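Local coordinates for hydrolase (Rhizobium meliloti, PDB 5HOE) that removes acetyl groups from carbohydrates as an octameric acetylesterase of the GDSL (SGNH) hydrolase family, at the interface of chains A and B. Residues are numbered along the deposited sequence; one frame, centred on the assembly and turned at random. Chains: chain A/B, Hydrolase.

Contact 1: the interface of chains A and B. Residues chain A 30, 67-69, 79, 81-82; chain B 139-140.
B:Val139, in the loop between helix 118-133 and strand 147-152, meets A:Ser68 and A:Ala69 in the loop that follows strand 60-66. By sequence this loop matches block II of the SGNH hydrolases, where A:Ala69 takes the place of the usual oxyanion-hole glycine. B:Val139 has 97 Å² hidden by chain A, the most of any residue in the patch. Both methyls lie near the A:Ser68 carbonyl, but they differ in what else they touch. CG1 is anti to the backbone N (chi1 -179°), which turns it toward the block II loop, with B:Val139 CG1 3.7 Å from A:Ser68 CB. CG2 lies over one face of the A:Arg81 guanidinium, displaced toward the rim, with B:Val139 CG2 3.8 Å from A:Arg81 NH2.

That guanidinium is oriented from within chain A. A:Arg81 bends at its third torsion and grips the A:Asp79 carboxylate side-on. A:Arg81 NE meets the syn lone pair of A:Asp79 OD1 at 3.0 Å. This bond is nearly straight (170° at H) and close to the guanidinium plane. A:Arg81 NH2 forms a salt bridge to A:Asp79 OD2 at 2.9 Å, from above the carboxylate plane, 36° out of it. The backbone N of A:Arg81 also donates to A:Asp79 OD1, at 2.9 Å, so one carboxylate fixes both ends of the residue. Were A:Asp79 an alanine, the A:Arg81 guanidinium would probably lose its charge partner and be free to swing away from B:Val139 CG2.

Water 1 bridges the two chains, lying 2.7 Å from the A:Ser68 hydroxyl OG and 2.6 Å from the B:Val139 carbonyl O. Beyond it, the outer rim of A:Trp30 packs against the next peptide, A:Trp30 CH2 standing 3.6 Å from B:Gly140 O. A:Trp30 follows the GDSL-motif helix 25-28, so this chain B loop is seated where two active-site segments of chain A come together, and it may help to shape the neighbouring pocket.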
# COMPACT_ATOMS: atom_id res chain seq x y z
N TRP A 30 -8.14 -32.23 -11.44
CA TRP A 30 -9.47 -32.21 -10.85
C TRP A 30 -10.38 -33.23 -11.53
O TRP A 30 -10.64 -33.14 -12.73
CB TRP A 30 -10.05 -30.80 -11.03
CG TRP A 30 -11.43 -30.57 -10.49
CD1 TRP A 30 -12.59 -31.06 -10.98
CD2 TRP A 30 -11.78 -29.72 -9.40
NE1 TRP A 30 -13.65 -30.60 -10.23
CE2 TRP A 30 -13.18 -29.78 -9.25
CE3 TRP A 30 -11.04 -28.93 -8.51
CZ2 TRP A 30 -13.86 -29.08 -8.25
CZ3 TRP A 30 -11.70 -28.25 -7.51
CH2 TRP A 30 -13.10 -28.32 -7.39
N LEU A 67 -2.38 -25.73 -9.80
CA LEU A 67 -3.17 -25.19 -8.70
C LEU A 67 -4.58 -24.89 -9.19
O LEU A 67 -4.77 -24.07 -10.09
CB LEU A 67 -2.52 -23.93 -8.14
CG LEU A 67 -3.30 -23.19 -7.06
CD1 LEU A 67 -3.46 -24.07 -5.81
CD2 LEU A 67 -2.59 -21.88 -6.71
N SER A 68 -5.57 -25.57 -8.61
CA SER A 68 -6.95 -25.31 -8.98
C SER A 68 -7.28 -23.83 -8.83
O SER A 68 -6.85 -23.18 -7.88
CB SER A 68 -7.87 -26.15 -8.09
OG SER A 68 -7.66 -27.53 -8.35
N ALA A 69 -8.06 -23.31 -9.78
CA ALA A 69 -8.55 -21.93 -9.82
C ALA A 69 -7.48 -20.89 -10.16
O ALA A 69 -7.78 -19.67 -10.18
CB ALA A 69 -9.32 -21.53 -8.56
N ASP A 79 -9.50 -15.57 -2.75
CA ASP A 79 -8.40 -16.50 -2.45
C ASP A 79 -7.10 -15.87 -2.92
O ASP A 79 -6.89 -15.68 -4.13
CB ASP A 79 -8.68 -17.82 -3.16
CG ASP A 79 -7.72 -18.92 -2.77
OD1 ASP A 79 -6.58 -18.62 -2.37
OD2 ASP A 79 -8.13 -20.10 -2.90
N ARG A 81 -4.21 -17.13 -3.15
CA ARG A 81 -3.24 -18.07 -3.68
C ARG A 81 -3.21 -18.15 -5.20
O ARG A 81 -2.35 -18.87 -5.74
CB ARG A 81 -3.55 -19.48 -3.12
CG ARG A 81 -3.39 -19.63 -1.58
CD ARG A 81 -3.92 -20.96 -1.07
NE ARG A 81 -5.38 -21.04 -1.15
CZ ARG A 81 -6.12 -22.03 -0.64
NH1 ARG A 81 -5.54 -23.03 0.03
NH2 ARG A 81 -7.43 -22.00 -0.79
N LEU A 82 -4.11 -17.45 -5.91
CA LEU A 82 -4.49 -17.87 -7.26
C LEU A 82 -3.84 -17.09 -8.41
O LEU A 82 -4.07 -17.44 -9.57
CB LEU A 82 -6.02 -17.85 -7.41
CG LEU A 82 -6.76 -18.71 -6.38
CD1 LEU A 82 -8.27 -18.64 -6.63
CD2 LEU A 82 -6.27 -20.14 -6.40
N VAL B 139 -7.93 -26.02 -2.40
CA VAL B 139 -8.95 -25.44 -3.27
C VAL B 139 -9.90 -26.56 -3.67
O VAL B 139 -9.58 -27.39 -4.53
CB VAL B 139 -8.35 -24.77 -4.52
CG1 VAL B 139 -9.46 -24.17 -5.38
CG2 VAL B 139 -7.35 -23.71 -4.16
N GLY B 140 -11.07 -26.61 -3.03
CA GLY B 140 -12.16 -27.48 -3.45
C GLY B 140 -11.93 -28.98 -3.33
O GLY B 140 -12.39 -29.74 -4.19
O HOH W 1 -7.74 -28.67 -5.86

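Contact 2: the interface of chains A and B. Residues chain A 28, 65-67, 70; chain B 90, 93-94, 139.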
# COMPACT_ATOMS: atom_id res chain seq x y z
N TRP A 28 -3.38 -29.83 -12.12
CA TRP A 28 -3.50 -30.49 -10.82
C TRP A 28 -4.21 -31.84 -10.95
O TRP A 28 -3.81 -32.84 -10.34
CB TRP A 28 -4.27 -29.59 -9.84
CG TRP A 28 -4.38 -30.18 -8.44
CD1 TRP A 28 -3.39 -30.26 -7.51
CD2 TRP A 28 -5.55 -30.78 -7.84
NE1 TRP A 28 -3.86 -30.86 -6.37
CE2 TRP A 28 -5.18 -31.20 -6.55
CE3 TRP A 28 -6.87 -31.01 -8.28
CZ2 TRP A 28 -6.06 -31.83 -5.68
CZ3 TRP A 28 -7.75 -31.65 -7.41
CH2 TRP A 28 -7.34 -32.05 -6.13
N GLU A 65 3.44 -28.22 -11.08
CA GLU A 65 2.96 -27.04 -10.36
C GLU A 65 1.57 -26.65 -10.87
O GLU A 65 1.40 -25.63 -11.55
CB GLU A 65 3.95 -25.87 -10.48
CG GLU A 65 5.30 -26.11 -9.79
CD GLU A 65 5.27 -26.13 -8.28
OE1 GLU A 65 4.21 -25.91 -7.67
OE2 GLU A 65 6.36 -26.35 -7.69
N GLY A 66 0.57 -27.46 -10.52
CA GLY A 66 -0.81 -27.21 -10.87
C GLY A 66 -1.59 -26.78 -9.64
O GLY A 66 -1.51 -27.41 -8.59
N LEU A 67 -2.38 -25.73 -9.80
CA LEU A 67 -3.17 -25.19 -8.70
C LEU A 67 -4.58 -24.89 -9.19
O LEU A 67 -4.77 -24.07 -10.09
CB LEU A 67 -2.52 -23.93 -8.14
CG LEU A 67 -3.30 -23.19 -7.06
CD1 LEU A 67 -3.46 -24.07 -5.81
CD2 LEU A 67 -2.59 -21.88 -6.71
N ARG A 70 -6.27 -21.31 -10.49
CA ARG A 70 -5.19 -20.38 -10.82
C ARG A 70 -5.46 -19.62 -12.11
O ARG A 70 -5.91 -20.19 -13.12
CB ARG A 70 -3.85 -21.12 -10.95
CG ARG A 70 -2.67 -20.24 -11.37
CD ARG A 70 -1.41 -21.03 -11.43
NE ARG A 70 -0.72 -21.07 -10.15
CZ ARG A 70 0.06 -22.06 -9.74
NH1 ARG A 70 0.23 -23.19 -10.43
NH2 ARG A 70 0.69 -21.93 -8.59
N MET B 90 0.25 -21.40 -1.20
CA MET B 90 0.06 -21.78 -2.60
C MET B 90 0.65 -23.16 -2.88
O MET B 90 0.06 -23.98 -3.60
CB MET B 90 0.72 -20.73 -3.51
CG MET B 90 -0.01 -19.39 -3.57
SD MET B 90 0.79 -18.16 -4.65
CE MET B 90 1.95 -17.31 -3.61
N ALA B 93 -1.61 -26.03 -1.42
CA ALA B 93 -2.83 -26.30 -2.18
C ALA B 93 -2.51 -26.95 -3.53
O ALA B 93 -3.34 -27.70 -4.07
CB ALA B 93 -3.59 -24.99 -2.39
N SER B 94 -1.34 -26.66 -4.09
CA SER B 94 -0.91 -27.25 -5.35
C SER B 94 -0.56 -28.73 -5.23
O SER B 94 -0.53 -29.43 -6.25
CB SER B 94 0.32 -26.53 -5.90
OG SER B 94 0.08 -25.15 -6.15
N VAL B 139 -7.93 -26.02 -2.40
CA VAL B 139 -8.95 -25.44 -3.27
C VAL B 139 -9.90 -26.56 -3.67
O VAL B 139 -9.58 -27.39 -4.53
CB VAL B 139 -8.35 -24.77 -4.52
CG1 VAL B 139 -9.46 -24.17 -5.38
CG2 VAL B 139 -7.35 -23.71 -4.16
O HOH W 2 1.76 -24.54 -8.24
O HOH W 3 0.84 -29.76 -8.80
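A:Leu67 lies against the last turns of helix 84-95 of chain B, and its CD1 methyl and its CB both touch the helix. With CG anti to the backbone N (chi1 175°), the side chain is directed at the helix. Methyl CD1 then touches the methyl of B:Ala93, A:Leu67 CD1 to B:Ala93 CB at 3.5 Å, while A:Leu67 CB lies 3.5 Å from the B:Ser94 hydroxyl OG. The same CB sits over the centre of one face of the A:Arg70 guanidinium, a packing within chain A that probably limits how that flat group can tilt.

B:Ser94 presents its hydroxyl and its carbonyl to different partners. The hydroxyl is beside its own backbone N and anti to the carbonyl carbon (chi1 -60°), a rotation that brings B:Ser94 OG back along the helix to donate to B:Met90 O at 2.8 Å. This donor stands above the carbonyl plane. B:Ser94 OG also lies 2.8 Å from water 2, which chain A holds from two residues. A:Glu65 OE1 is 2.9 Å from water 2, and both terminal nitrogens of A:Arg70 reach it, with the water at the guanidinium edge, in its plane. This water therefore links the likely opposite charges of A:Glu65 and A:Arg70 to the B:Ser94 hydroxyl.

The B:Ser94 carbonyl faces the edge of the A:Trp28 indole, in the ring plane, with B:Ser94 O 3.2 Å from A:Trp28 CD1; this is an edge approach to a carbon. Water 3 gives that oxygen a further link: it lies 2.9 Å from B:Ser94 O and receives the nearly straight N-H of A:Gly66 (168° at H), with A:Gly66 N at 2.9 Å.

The C-alpha centres of contact 1 and contact 2 lie about 5 Å apart, so they are neighbouring parts of one continuous surface, and both include A:Leu67 and B:Val139. From chain B, the loop after helix 118-133 mainly serves contact 1 and reaches contact 2 through B:Val139, while the end of helix 84-95 serves contact 2. Chain A receives them on the stretch that leaves strand 60-66, the region around helix 25-28 and, in contact 1, the 79-82 loop. The two-fold axis repeats the pair with chains exchanged. This interface probably contributes to the octamer, and may couple subunit association to the order of active-site loops.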